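Local coordinates for protein GCN5-related N-acetyltransferase (Kribbella flavida, PDB 4MY0) that probably transfers an acetyl group from acetyl-CoA to amine substrates such as aminoglycosides, as a GCN5-related N-acetyltransferase carrying a sterol-carrier-like domain, at residues C[102-107]-C[132-137]; C[66-71]-C[109-114]; C[235-240]-C[264-269]; C[300-305]-C[378-383]; C[221-226]-C[241-246]. All coordinates share one frame; numbering follows the deposited sequence. Where two conformers were deposited one is given.

Interaction 1. Residues C[102-107]-C[132-137]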
# COMPACT_ATOMS: atom_id res chain seq x y z
N LEU C 102 -4.42 40.84 9.10
CA LEU C 102 -4.53 41.82 10.17
C LEU C 102 -3.82 41.26 11.42
O LEU C 102 -3.07 41.96 12.10
CB LEU C 102 -6.01 42.14 10.43
CG LEU C 102 -6.57 43.19 11.39
CD1 LEU C 102 -6.71 42.62 12.75
CD2 LEU C 102 -5.75 44.50 11.45
N LEU C 103 -4.06 39.98 11.68
CA LEU C 103 -3.42 39.26 12.78
C LEU C 103 -1.91 39.32 12.63
O LEU C 103 -1.19 39.66 13.57
CB LEU C 103 -3.83 37.79 12.73
CG LEU C 103 -3.89 36.91 13.99
CD1 LEU C 103 -3.57 35.45 13.66
CD2 LEU C 103 -3.06 37.42 15.15
N MSE C 104 -1.42 38.91 11.46
CA MSE C 104 0.02 38.78 11.25
C MSE C 104 0.75 40.13 11.28
O MSE C 104 1.90 40.23 11.74
CB MSE C 104 0.29 38.04 9.95
CG MSE C 104 -0.01 36.53 9.99
SE MSE C 104 1.18 35.68 11.32
CE MSE C 104 2.91 36.40 10.66
N ARG C 105 0.10 41.19 10.80
CA ARG C 105 0.69 42.52 10.95
C ARG C 105 0.84 42.89 12.42
O ARG C 105 1.84 43.48 12.81
CB ARG C 105 -0.12 43.58 10.20
CG ARG C 105 0.05 43.45 8.69
CD ARG C 105 -0.80 44.44 7.93
NE ARG C 105 -0.87 44.08 6.52
CZ ARG C 105 -2.00 43.76 5.88
NH1 ARG C 105 -3.16 43.79 6.53
NH2 ARG C 105 -1.97 43.44 4.59
N GLY C 106 -0.16 42.53 13.24
CA GLY C 106 -0.06 42.74 14.67
C GLY C 106 1.06 41.90 15.25
O GLY C 106 1.78 42.34 16.15
N VAL C 107 1.22 40.68 14.73
CA VAL C 107 2.30 39.80 15.16
C VAL C 107 3.69 40.37 14.85
O VAL C 107 4.59 40.37 15.71
CB VAL C 107 2.15 38.38 14.56
CG1 VAL C 107 3.44 37.60 14.70
CG2 VAL C 107 1.01 37.63 15.24
N LEU C 132 3.20 39.15 3.18
CA LEU C 132 3.70 39.87 4.36
C LEU C 132 5.22 40.02 4.39
O LEU C 132 5.77 40.64 5.30
CB LEU C 132 3.26 39.16 5.64
CG LEU C 132 1.77 39.30 5.92
CD1 LEU C 132 1.32 38.11 6.72
CD2 LEU C 132 1.48 40.58 6.67
N GLY C 133 5.90 39.44 3.41
CA GLY C 133 7.33 39.65 3.30
C GLY C 133 8.23 38.48 3.65
O GLY C 133 9.45 38.61 3.57
N TYR C 134 7.66 37.33 4.02
CA TYR C 134 8.48 36.16 4.34
C TYR C 134 8.94 35.46 3.06
O TYR C 134 8.25 35.51 2.03
CB TYR C 134 7.68 35.16 5.17
CG TYR C 134 7.45 35.55 6.62
CD1 TYR C 134 8.21 34.98 7.64
CD2 TYR C 134 6.44 36.45 6.97
CE1 TYR C 134 7.99 35.31 8.98
CE2 TYR C 134 6.21 36.79 8.30
CZ TYR C 134 6.99 36.21 9.30
OH TYR C 134 6.77 36.55 10.64
N GLU C 135 10.08 34.79 3.11
CA GLU C 135 10.49 33.91 2.01
C GLU C 135 11.20 32.70 2.58
O GLU C 135 11.72 32.76 3.70
CB GLU C 135 11.39 34.65 1.00
CG GLU C 135 11.57 33.91 -0.35
CD GLU C 135 10.27 33.29 -0.86
OE1 GLU C 135 10.06 32.07 -0.64
OE2 GLU C 135 9.44 34.03 -1.46
N PHE C 136 11.21 31.59 1.83
CA PHE C 136 11.96 30.40 2.25
C PHE C 136 13.41 30.74 2.54
O PHE C 136 14.06 31.45 1.76
CB PHE C 136 11.84 29.27 1.22
CG PHE C 136 10.49 28.60 1.22
CD1 PHE C 136 9.93 28.13 2.41
CD2 PHE C 136 9.75 28.51 0.06
CE1 PHE C 136 8.66 27.52 2.42
CE2 PHE C 136 8.49 27.90 0.05
CZ PHE C 136 7.95 27.40 1.24
N GLY C 137 13.90 30.24 3.67
CA GLY C 137 15.23 30.58 4.15
C GLY C 137 16.10 29.38 4.44
O GLY C 137 17.32 29.50 4.55
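Leu-132 forks against helix 99-113, one methyl for each of two successive helical residues. Its CD1 presses on the root of Met-104, which is present as selenomethionine: CD1 stands 3.4 Å from Met-104 CB, closer than carbons usually pack, and 3.9 Å from Met-104 CG. The other branch, CD2, lies 3.8 Å from Arg-105 CG and so meets the aliphatic part of that chain. Arg-105 starts beside its backbone N and then runs extended, carrying its guanidinium past the leucine towards the exposed side.

Met-104 does the reverse. Bends at chi2 (-63°) and chi3 (-52°) fold its chain round, so that a residue touched by Leu-132 at its base reaches Tyr-134 with its end. The methyl CE sits 3.9 Å from Tyr-134 OH and 4.1 Å from Tyr-134 CE2, meeting the ring obliquely, while the two side chains cross at about a right angle. The phenol oxygen is buried but satisfied, since it hydrogen-bonds Ser-119 OG; that bond helps fix the far end of the ring.

Between the two contact residues, Gly-133 ends helix 126-131 with positive phi in a Schellman motif, which redirects the chain into strand 135-146. Just beyond, Glu-135 OE1 accepts a bond of 2.8 Å from Phe-136 N, and its OE2 forms salt bridges with Arg-130 and Arg-346. Tyr-129, an acetyl-CoA-binding residue, packs on both Met-104 and Tyr-134, and the bound cofactor lies about 7 Å from the Met-104 side chain: this is second-shell packing behind the acetyl-CoA site of a GNAT domain.

Interaction 2. Residues C[66-71]-C[109-114]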
# COMPACT_ATOMS: atom_id res chain seq x y z
N ALA C 66 -2.57 33.72 17.07
CA ALA C 66 -1.21 33.33 16.71
C ALA C 66 -0.32 33.59 17.90
O ALA C 66 -0.60 34.49 18.71
CB ALA C 66 -0.71 34.13 15.52
N ARG C 67 0.73 32.80 18.04
CA ARG C 67 1.66 33.03 19.14
C ARG C 67 3.11 33.17 18.66
O ARG C 67 3.46 32.78 17.54
CB ARG C 67 1.52 31.97 20.23
CG ARG C 67 1.85 30.56 19.80
CD ARG C 67 1.24 29.52 20.74
NE ARG C 67 0.75 28.37 19.98
CZ ARG C 67 1.44 27.25 19.78
NH1 ARG C 67 0.91 26.28 19.06
NH2 ARG C 67 2.66 27.09 20.29
N ILE C 68 3.93 33.75 19.53
CA ILE C 68 5.31 34.05 19.20
C ILE C 68 6.26 33.34 20.16
O ILE C 68 6.28 33.66 21.35
CB ILE C 68 5.55 35.57 19.32
CG1 ILE C 68 4.57 36.33 18.43
CG2 ILE C 68 6.99 35.94 18.95
CD1 ILE C 68 4.67 37.82 18.59
N TRP C 69 7.06 32.40 19.66
CA TRP C 69 8.13 31.81 20.47
C TRP C 69 9.28 32.80 20.59
O TRP C 69 9.68 33.41 19.59
CB TRP C 69 8.67 30.54 19.81
CG TRP C 69 7.80 29.33 19.93
CD1 TRP C 69 6.95 28.84 18.99
CD2 TRP C 69 7.72 28.44 21.05
NE1 TRP C 69 6.33 27.71 19.46
CE2 TRP C 69 6.79 27.44 20.72
CE3 TRP C 69 8.35 28.40 22.30
CZ2 TRP C 69 6.47 26.41 21.60
CZ3 TRP C 69 8.02 27.38 23.17
CH2 TRP C 69 7.10 26.39 22.82
N ASP C 70 9.82 32.94 21.80
CA ASP C 70 11.01 33.76 22.03
C ASP C 70 12.27 32.94 21.78
O ASP C 70 12.93 32.49 22.72
CB ASP C 70 11.01 34.32 23.46
CG ASP C 70 10.79 33.24 24.51
OD1 ASP C 70 10.11 32.23 24.20
OD2 ASP C 70 11.30 33.40 25.64
N PHE C 71 12.60 32.72 20.51
CA PHE C 71 13.76 31.91 20.16
C PHE C 71 15.00 32.77 20.02
O PHE C 71 14.92 33.99 20.05
CB PHE C 71 13.56 31.26 18.79
CG PHE C 71 12.58 30.12 18.77
CD1 PHE C 71 12.57 29.16 19.78
CD2 PHE C 71 11.69 29.99 17.71
CE1 PHE C 71 11.67 28.10 19.74
CE2 PHE C 71 10.79 28.93 17.65
CZ PHE C 71 10.77 27.99 18.67
N GLU C 109 4.40 43.50 14.38
CA GLU C 109 4.60 44.68 15.20
C GLU C 109 5.01 44.31 16.64
O GLU C 109 5.94 44.89 17.20
CB GLU C 109 3.34 45.56 15.19
CG GLU C 109 3.62 46.97 15.67
CD GLU C 109 4.83 47.59 14.97
OE1 GLU C 109 4.93 47.47 13.72
OE2 GLU C 109 5.69 48.18 15.66
N ARG C 110 4.33 43.32 17.22
CA ARG C 110 4.69 42.87 18.57
C ARG C 110 6.13 42.34 18.59
O ARG C 110 6.92 42.67 19.48
CB ARG C 110 3.71 41.80 19.07
CG ARG C 110 4.03 41.23 20.46
CD ARG C 110 4.07 42.32 21.55
NE ARG C 110 2.86 43.15 21.54
CZ ARG C 110 1.71 42.80 22.11
NH1 ARG C 110 1.59 41.64 22.74
NH2 ARG C 110 0.66 43.61 22.04
N SER C 111 6.48 41.54 17.58
CA SER C 111 7.85 41.03 17.48
C SER C 111 8.91 42.15 17.42
O SER C 111 9.94 42.07 18.09
CB SER C 111 7.99 40.09 16.29
OG SER C 111 7.11 38.98 16.41
N ARG C 112 8.65 43.19 16.62
CA ARG C 112 9.57 44.34 16.54
C ARG C 112 9.65 45.06 17.88
O ARG C 112 10.74 45.43 18.32
CB ARG C 112 9.10 45.36 15.50
CG ARG C 112 9.14 44.89 14.06
CD ARG C 112 8.58 45.96 13.13
NE ARG C 112 9.50 47.09 12.97
CZ ARG C 112 9.37 48.26 13.59
NH1 ARG C 112 10.25 49.23 13.38
NH2 ARG C 112 8.35 48.46 14.42
N ASP C 113 8.50 45.28 18.51
CA ASP C 113 8.45 45.98 19.80
C ASP C 113 9.29 45.27 20.86
O ASP C 113 9.86 45.90 21.74
CB ASP C 113 7.01 46.12 20.29
CG ASP C 113 6.23 47.15 19.50
OD1 ASP C 113 6.86 47.95 18.78
OD2 ASP C 113 4.98 47.17 19.62
N LYS C 114 9.35 43.94 20.76
CA LYS C 114 10.11 43.11 21.70
C LYS C 114 11.59 42.94 21.33
O LYS C 114 12.30 42.16 21.96
CB LYS C 114 9.45 41.74 21.86
CG LYS C 114 8.43 41.71 22.99
CD LYS C 114 7.58 40.46 22.95
CE LYS C 114 6.58 40.49 24.09
NZ LYS C 114 7.24 40.71 25.40
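In the GNAT fold the helix that follows the cofactor-binding loop lies on the central strands, and here Ile-68 of strand 61-75 meets Arg-110 and Ser-111 near the C-terminal end of that helix, 99-113. A single branch does most of the touching. With CG1 beside the backbone N and chi2 extended at 175°, the isoleucine sends CD1 straight at the helix, where it comes 3.5 Å from Ser-111 OG and 3.9 Å from Arg-110 CG. The second branch plays a smaller part, CG2 standing 4.0 Å from Ser-111 OG.

Arg-110 offers its aliphatic root and takes its charge elsewhere. Its CG is anti to the backbone N, and bends at chi2 and chi3 turn the guanidinium away from Ile-68, to a salt bridge with Asp-12 and a hydrogen bond to Gly-51 O. An alanine in place of Ile-68 would remove CG1, CD1 and CG2, and is likely to open a gap between strand and helix that leaves the Arg-110 methylenes and the Ser-111 side chain without their hydrocarbon partner.

Val-107 and Ala-83 also pack on Ile-68, completing a buried setting. Ser-111 OG can lie against a methyl, since it hydrogen-bonds Val-107 O, one turn back in the helix. No hydrogen bond joins the two segments, so their attachment rests on van der Waals contact, while Ser-111 OG and the Arg-110 guanidinium each bond to partners outside the contact.

Interaction 3. Residues C[235-240]-C[264-269]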
# COMPACT_ATOMS: atom_id res chain seq x y z
N THR C 235 33.61 9.94 19.77
CA THR C 235 32.33 10.23 20.42
C THR C 235 31.16 10.08 19.46
O THR C 235 30.11 9.56 19.83
CB THR C 235 32.33 11.63 21.04
OG1 THR C 235 33.32 11.68 22.06
CG2 THR C 235 30.99 11.96 21.64
N ALA C 236 31.34 10.53 18.21
CA ALA C 236 30.28 10.35 17.22
C ALA C 236 29.96 8.87 17.05
O ALA C 236 28.79 8.47 17.05
CB ALA C 236 30.65 11.00 15.89
N ARG C 237 31.00 8.06 16.91
CA ARG C 237 30.80 6.63 16.73
C ARG C 237 30.05 6.05 17.92
O ARG C 237 29.07 5.32 17.74
CB ARG C 237 32.14 5.92 16.52
CG ARG C 237 32.81 6.28 15.20
CD ARG C 237 34.18 5.59 15.06
NE ARG C 237 34.76 5.77 13.73
CZ ARG C 237 34.40 5.05 12.66
NH1 ARG C 237 33.48 4.11 12.77
NH2 ARG C 237 34.97 5.28 11.48
N ALA C 238 30.47 6.42 19.13
CA ALA C 238 29.85 5.91 20.36
C ALA C 238 28.37 6.26 20.48
O ALA C 238 27.57 5.43 20.91
CB ALA C 238 30.62 6.42 21.59
N LEU C 239 28.02 7.50 20.15
CA LEU C 239 26.64 7.95 20.30
C LEU C 239 25.75 7.33 19.23
O LEU C 239 24.63 6.91 19.53
CB LEU C 239 26.56 9.48 20.25
CG LEU C 239 27.20 10.24 21.41
CD1 LEU C 239 27.22 11.71 21.08
CD2 LEU C 239 26.46 10.00 22.71
N TRP C 240 26.23 7.27 17.99
CA TRP C 240 25.47 6.55 16.95
C TRP C 240 25.35 5.08 17.32
O TRP C 240 24.32 4.46 17.09
CB TRP C 240 26.12 6.68 15.57
CG TRP C 240 25.85 8.01 14.94
CD1 TRP C 240 26.76 9.01 14.70
CD2 TRP C 240 24.58 8.51 14.49
NE1 TRP C 240 26.12 10.09 14.12
CE2 TRP C 240 24.79 9.81 13.99
CE3 TRP C 240 23.28 7.97 14.48
CZ2 TRP C 240 23.74 10.59 13.48
CZ3 TRP C 240 22.25 8.74 13.98
CH2 TRP C 240 22.48 10.04 13.48
N HIS C 264 27.15 10.59 7.36
CA HIS C 264 27.09 10.08 5.99
C HIS C 264 28.47 9.57 5.57
O HIS C 264 28.59 8.69 4.70
CB HIS C 264 26.61 11.17 5.02
CG HIS C 264 25.25 11.72 5.34
ND1 HIS C 264 24.09 10.99 5.17
CD2 HIS C 264 24.86 12.93 5.81
CE1 HIS C 264 23.05 11.73 5.53
NE2 HIS C 264 23.49 12.91 5.93
N LEU C 265 29.51 10.11 6.20
CA LEU C 265 30.89 9.72 5.90
C LEU C 265 31.32 8.50 6.72
O LEU C 265 32.33 7.87 6.41
CB LEU C 265 31.83 10.90 6.18
CG LEU C 265 31.58 12.21 5.44
CD1 LEU C 265 32.43 13.34 6.02
CD2 LEU C 265 31.86 12.06 3.96
N LEU C 266 30.56 8.19 7.76
CA LEU C 266 30.93 7.13 8.70
C LEU C 266 30.23 5.80 8.41
O LEU C 266 30.83 4.74 8.55
CB LEU C 266 30.61 7.56 10.13
CG LEU C 266 31.40 8.73 10.73
CD1 LEU C 266 30.80 9.19 12.05
CD2 LEU C 266 32.82 8.30 10.93
N VAL C 267 28.95 5.85 8.04
CA VAL C 267 28.17 4.62 7.90
C VAL C 267 28.41 3.92 6.58
O VAL C 267 28.64 4.56 5.55
CB VAL C 267 26.66 4.84 8.08
CG1 VAL C 267 26.40 5.41 9.44
CG2 VAL C 267 26.12 5.77 7.02
N GLU C 268 28.36 2.59 6.61
CA GLU C 268 28.56 1.78 5.41
C GLU C 268 27.45 1.98 4.38
O GLU C 268 27.72 2.30 3.22
CB GLU C 268 28.68 0.30 5.76
CG GLU C 268 28.56 -0.62 4.54
CD GLU C 268 28.79 -2.09 4.85
OE1 GLU C 268 28.41 -2.94 4.01
OE2 GLU C 268 29.36 -2.38 5.92
N HIS C 269 26.21 1.79 4.80
CA HIS C 269 25.09 1.91 3.88
C HIS C 269 24.58 3.34 3.88
O HIS C 269 24.35 3.91 4.95
CB HIS C 269 23.99 0.93 4.28
CG HIS C 269 24.45 -0.50 4.31
ND1 HIS C 269 24.38 -1.32 3.20
CD2 HIS C 269 25.00 -1.24 5.30
CE1 HIS C 269 24.87 -2.51 3.51
NE2 HIS C 269 25.26 -2.48 4.78
O HOH W 1 33.41 4.29 9.30
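Leu-266 supplies every direct contact that segment 264-269 makes with the helical residues 235-240, using its two methyls. The purely apolar one is light: CD1 faces Ala-236 CB at 4.2 Å.

The second direct contact sets hydrocarbon against a flat cation. Leu-266 CD2 lies over one face of the Arg-237 guanidinium, off-centre towards the rim, 3.7 Å from NH2 and 4.0 Å from CZ. An extended chain, chi2 178° and chi3 172°, carries the guanidinium out from the helix to this methyl.

The two elements are helix 233-244 of the second GNAT domain and the short, weakly bonded helix 263-266, whose continuation leads to Glu-268, part of an acetyl-CoA site whose ligand is not assigned to this chain, though an acetyl-CoA touches it.

Polar contact is indirect. One water accepts from Arg-237 NH2 at 2.9 Å and donates to Leu-266 O at 2.7 Å, joining the same two residues through solvent. The arginine is also anchored by a salt bridge from NE to Glu-233 and a hydrogen bond from NH1 to Leu-153 O. Further along, Val-267 O accepts from Arg-130 NH1 of the second subunit, and Glu-268 O is hydrogen-bonded to Thr-126 OG1 of that subunit.

Interaction 4. Residues C[300-305]-C[378-383]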
# COMPACT_ATOMS: atom_id res chain seq x y z
N ALA C 300 35.83 36.87 4.32
CA ALA C 300 34.93 37.61 3.44
C ALA C 300 35.01 39.11 3.68
O ALA C 300 35.02 39.58 4.82
CB ALA C 300 33.50 37.12 3.58
N ALA C 301 35.07 39.87 2.59
CA ALA C 301 35.04 41.33 2.66
C ALA C 301 34.08 41.86 1.59
O ALA C 301 34.07 41.37 0.46
CB ALA C 301 36.42 41.90 2.47
N ALA C 302 33.28 42.86 1.96
CA ALA C 302 32.30 43.41 1.03
C ALA C 302 31.87 44.81 1.41
O ALA C 302 31.54 45.08 2.57
CB ALA C 302 31.09 42.50 0.95
N GLU C 303 31.87 45.71 0.43
CA GLU C 303 31.30 47.04 0.57
C GLU C 303 30.32 47.20 -0.58
O GLU C 303 30.73 47.32 -1.73
CB GLU C 303 32.37 48.12 0.47
CG GLU C 303 33.55 47.94 1.43
CD GLU C 303 33.21 48.29 2.87
OE1 GLU C 303 34.03 47.98 3.76
OE2 GLU C 303 32.14 48.87 3.11
N VAL C 304 29.02 47.18 -0.27
CA VAL C 304 27.99 47.12 -1.30
C VAL C 304 26.76 47.88 -0.83
O VAL C 304 26.35 47.73 0.33
CB VAL C 304 27.53 45.66 -1.54
CG1 VAL C 304 26.38 45.61 -2.52
CG2 VAL C 304 28.67 44.80 -2.04
N ASP C 305 26.15 48.66 -1.71
CA ASP C 305 24.87 49.29 -1.39
C ASP C 305 23.68 48.36 -1.66
O ASP C 305 23.71 47.54 -2.58
CB ASP C 305 24.71 50.62 -2.13
CG ASP C 305 25.39 51.79 -1.40
OD1 ASP C 305 26.22 51.55 -0.50
OD2 ASP C 305 25.08 52.96 -1.74
N ASP C 378 27.37 37.37 -2.43
CA ASP C 378 27.31 35.90 -2.41
C ASP C 378 28.28 35.31 -1.38
O ASP C 378 27.89 34.49 -0.54
CB ASP C 378 27.58 35.33 -3.81
CG ASP C 378 26.29 35.02 -4.59
OD1 ASP C 378 25.18 35.33 -4.10
OD2 ASP C 378 26.38 34.47 -5.71
N THR C 379 29.54 35.75 -1.41
CA THR C 379 30.53 35.23 -0.46
C THR C 379 30.33 35.71 0.98
O THR C 379 30.49 34.94 1.93
CB THR C 379 31.98 35.50 -0.94
OG1 THR C 379 32.16 36.90 -1.16
CG2 THR C 379 32.24 34.75 -2.23
N ALA C 380 29.98 36.99 1.14
CA ALA C 380 29.63 37.54 2.45
C ALA C 380 28.61 36.69 3.20
O ALA C 380 28.83 36.28 4.34
CB ALA C 380 29.11 38.96 2.29
N PHE C 381 27.48 36.42 2.55
CA PHE C 381 26.40 35.66 3.18
C PHE C 381 26.58 34.16 2.98
O PHE C 381 25.74 33.36 3.39
CB PHE C 381 25.04 36.12 2.65
CG PHE C 381 24.65 37.51 3.09
CD1 PHE C 381 24.01 37.71 4.30
CD2 PHE C 381 24.95 38.62 2.30
CE1 PHE C 381 23.65 39.00 4.71
CE2 PHE C 381 24.59 39.90 2.69
CZ PHE C 381 23.93 40.09 3.90
N GLY C 382 27.69 33.78 2.36
CA GLY C 382 27.98 32.37 2.13
C GLY C 382 28.29 31.61 3.40
O GLY C 382 28.43 32.19 4.48
N GLY C 383 28.41 30.29 3.28
CA GLY C 383 28.73 29.45 4.42
C GLY C 383 27.87 28.21 4.37
O GLY C 383 27.28 27.91 3.33
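Ala-300 rests on the last turn of helix 371-380, where Thr-379 and Ala-380 present mostly backbone. Its CB lies 4.1 Å from Ala-380 CA and an equal distance from Thr-379 O, a contact of methyl with main chain that lets the CA atoms of Ala-300 and Ala-380 approach to 5.4 Å.

Thr-379 is the longest side chain to take part. Its CB points towards segment 300-305 and stands 5.0 Å from Ala-300 CB. OG1, placed by a chi1 of 56° between the backbone N and the carbonyl carbon, lies 4.9 Å from Ala-300 CB. Both are looser than contact distance, so Thr-379 touches Ala-300 through its backbone O. OG1 hydrogen-bonds Leu-376 O in its own helix, with a weak second bond to Arg-375 O. The other tip, CG2, is farther from Ala-300, and Thr-379 also packs on Pro-298 of the second subunit.

Two residues on from Ala-300, a pair of methyls meets, Ala-302 CB and Ala-380 CB at 4.3 Å. Small residues thus bring strand and helix end together. Asp-378 forms a salt bridge with Arg-183 of the second subunit, and Phe-381 meets Phe-296 edge-to-face.

Within the sterol-carrier-like domain, strand 302-309 runs between strands 318-325 and 341-344, and helix 371-380 lies over it: Leu-376 touches both Ala-302 and Val-304, and Ser-373 and Leu-377 extend the cover over Val-304.

Interaction 5. Residues C[221-226]-C[241-246]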
# COMPACT_ATOMS: atom_id res chain seq x y z
N GLY C 221 7.84 1.80 15.80
CA GLY C 221 8.66 0.61 15.61
C GLY C 221 10.08 0.92 15.19
O GLY C 221 10.97 0.07 15.32
N ASP C 222 10.32 2.12 14.68
CA ASP C 222 11.70 2.54 14.43
C ASP C 222 12.19 3.54 15.48
O ASP C 222 11.42 3.98 16.35
CB ASP C 222 11.84 3.12 13.03
CG ASP C 222 11.56 2.09 11.95
OD1 ASP C 222 12.09 0.94 12.04
OD2 ASP C 222 10.80 2.42 11.01
N LEU C 223 13.45 3.91 15.40
CA LEU C 223 13.98 4.94 16.29
C LEU C 223 14.18 6.22 15.50
O LEU C 223 14.41 6.21 14.27
CB LEU C 223 15.30 4.48 16.92
CG LEU C 223 15.18 3.29 17.87
CD1 LEU C 223 16.57 2.78 18.23
CD2 LEU C 223 14.42 3.68 19.12
N GLN C 224 14.03 7.34 16.19
CA GLN C 224 14.19 8.63 15.56
C GLN C 224 15.16 9.46 16.41
O GLN C 224 14.96 9.61 17.61
CB GLN C 224 12.85 9.35 15.48
CG GLN C 224 13.00 10.81 15.13
CD GLN C 224 11.69 11.55 15.21
OE1 GLN C 224 10.76 11.27 14.45
NE2 GLN C 224 11.60 12.52 16.13
N VAL C 225 16.20 9.98 15.78
CA VAL C 225 17.15 10.84 16.47
C VAL C 225 16.69 12.29 16.31
O VAL C 225 16.55 12.77 15.19
CB VAL C 225 18.56 10.64 15.90
CG1 VAL C 225 19.54 11.67 16.46
CG2 VAL C 225 19.05 9.21 16.19
N ASP C 226 16.40 12.96 17.43
CA ASP C 226 16.01 14.37 17.39
C ASP C 226 17.24 15.25 17.21
O ASP C 226 17.19 16.30 16.57
CB ASP C 226 15.31 14.80 18.69
CG ASP C 226 13.91 14.24 18.83
OD1 ASP C 226 13.31 13.83 17.81
OD2 ASP C 226 13.40 14.25 19.98
N ALA C 241 26.41 4.52 17.90
CA ALA C 241 26.37 3.10 18.25
C ALA C 241 25.38 2.86 19.41
O ALA C 241 24.73 1.82 19.46
CB ALA C 241 27.77 2.58 18.58
N THR C 242 25.27 3.83 20.32
CA THR C 242 24.24 3.78 21.37
C THR C 242 22.84 3.68 20.76
O THR C 242 22.05 2.81 21.15
CB THR C 242 24.31 5.01 22.29
OG1 THR C 242 25.64 5.11 22.83
CG2 THR C 242 23.31 4.88 23.45
N VAL C 243 22.52 4.56 19.81
CA VAL C 243 21.21 4.51 19.15
C VAL C 243 21.03 3.17 18.42
O VAL C 243 19.99 2.51 18.56
CB VAL C 243 21.04 5.66 18.15
CG1 VAL C 243 19.65 5.61 17.51
CG2 VAL C 243 21.26 7.01 18.83
N GLY C 244 22.03 2.78 17.65
CA GLY C 244 21.97 1.57 16.85
C GLY C 244 21.94 0.28 17.66
O GLY C 244 21.55 -0.77 17.13
N SER C 245 22.33 0.35 18.93
CA SER C 245 22.31 -0.83 19.80
C SER C 245 20.90 -1.41 19.88
O SER C 245 20.72 -2.55 20.29
CB SER C 245 22.81 -0.48 21.20
OG SER C 245 21.83 0.29 21.90
N GLY C 246 19.90 -0.62 19.50
CA GLY C 246 18.52 -1.10 19.47
C GLY C 246 18.14 -1.98 18.27
O GLY C 246 16.97 -2.34 18.12
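Ser-245 OG, two residues after the Val-243 that packs on Leu-223 and Val-225, is gripped from two directions. It donates to Thr-242 O over 2.6 Å, approaching 22° out of the carbonyl plane, and it is hydrogen-bonded to Arg-95 NH1 of the third subunit. The first bond ties the serine back to Thr-242; the second ties it to a neighbouring chain.

The contact between the segments is apolar. Val-225 CG2 lies 3.9 Å from Val-243 CG1 and 4.1 Å from Val-243 CG2, so one methyl of the strand sits against both branches of the helical valine. Leu-223, two residues earlier on the same strand face, reaches out with chi2 near 170° and lays CD1 close to Val-243 O, at 3.4 Å, with Val-243 CG1 4.2 Å away.

Away from the helix, Gln-224 NE2 donates to Asp-226 OD1 at 2.7 Å, nearly in the plane of its own amide. Strand 222-230, helix 233-244 and strand 252-256 form a beta-alpha-beta crossover, as found in GNAT domains, and the chain leaving this helix soon reaches Ser-248, which binds acetyl-CoA.

Val-243 meets only hydrocarbon from the strand, and Val-214 and Tyr-216 of strand 212-219 add to its surroundings. No hydrogen bond joins the two segments, so helix and strand are held by shape and burial, while Ser-245 OG bonds Thr-242 O and the third subunit.

Overall arrangement
Interactions 1 and 2 share helix 99-113 in the first GNAT domain. Their centres are 11 Å apart, and they touch where Leu-103 and Val-107 pack on Ala-66. Interactions 3 and 5 form a similar pair on helix 233-244 in the second, 12 Å apart and joined by Trp-240 on Val-225. Within each pair the segments alternate along the chain. The pairs lie on opposite sides of the chain's centre, with centres 36 to 40 Å apart. Interaction 4 comes last in sequence, in the sterol-carrier-like domain, about 26 Å from interaction 1 between centres. Interactions 1, 3 and 4 also touch the second subunit, so helix packing within domains adjoins the assembly's interfaces.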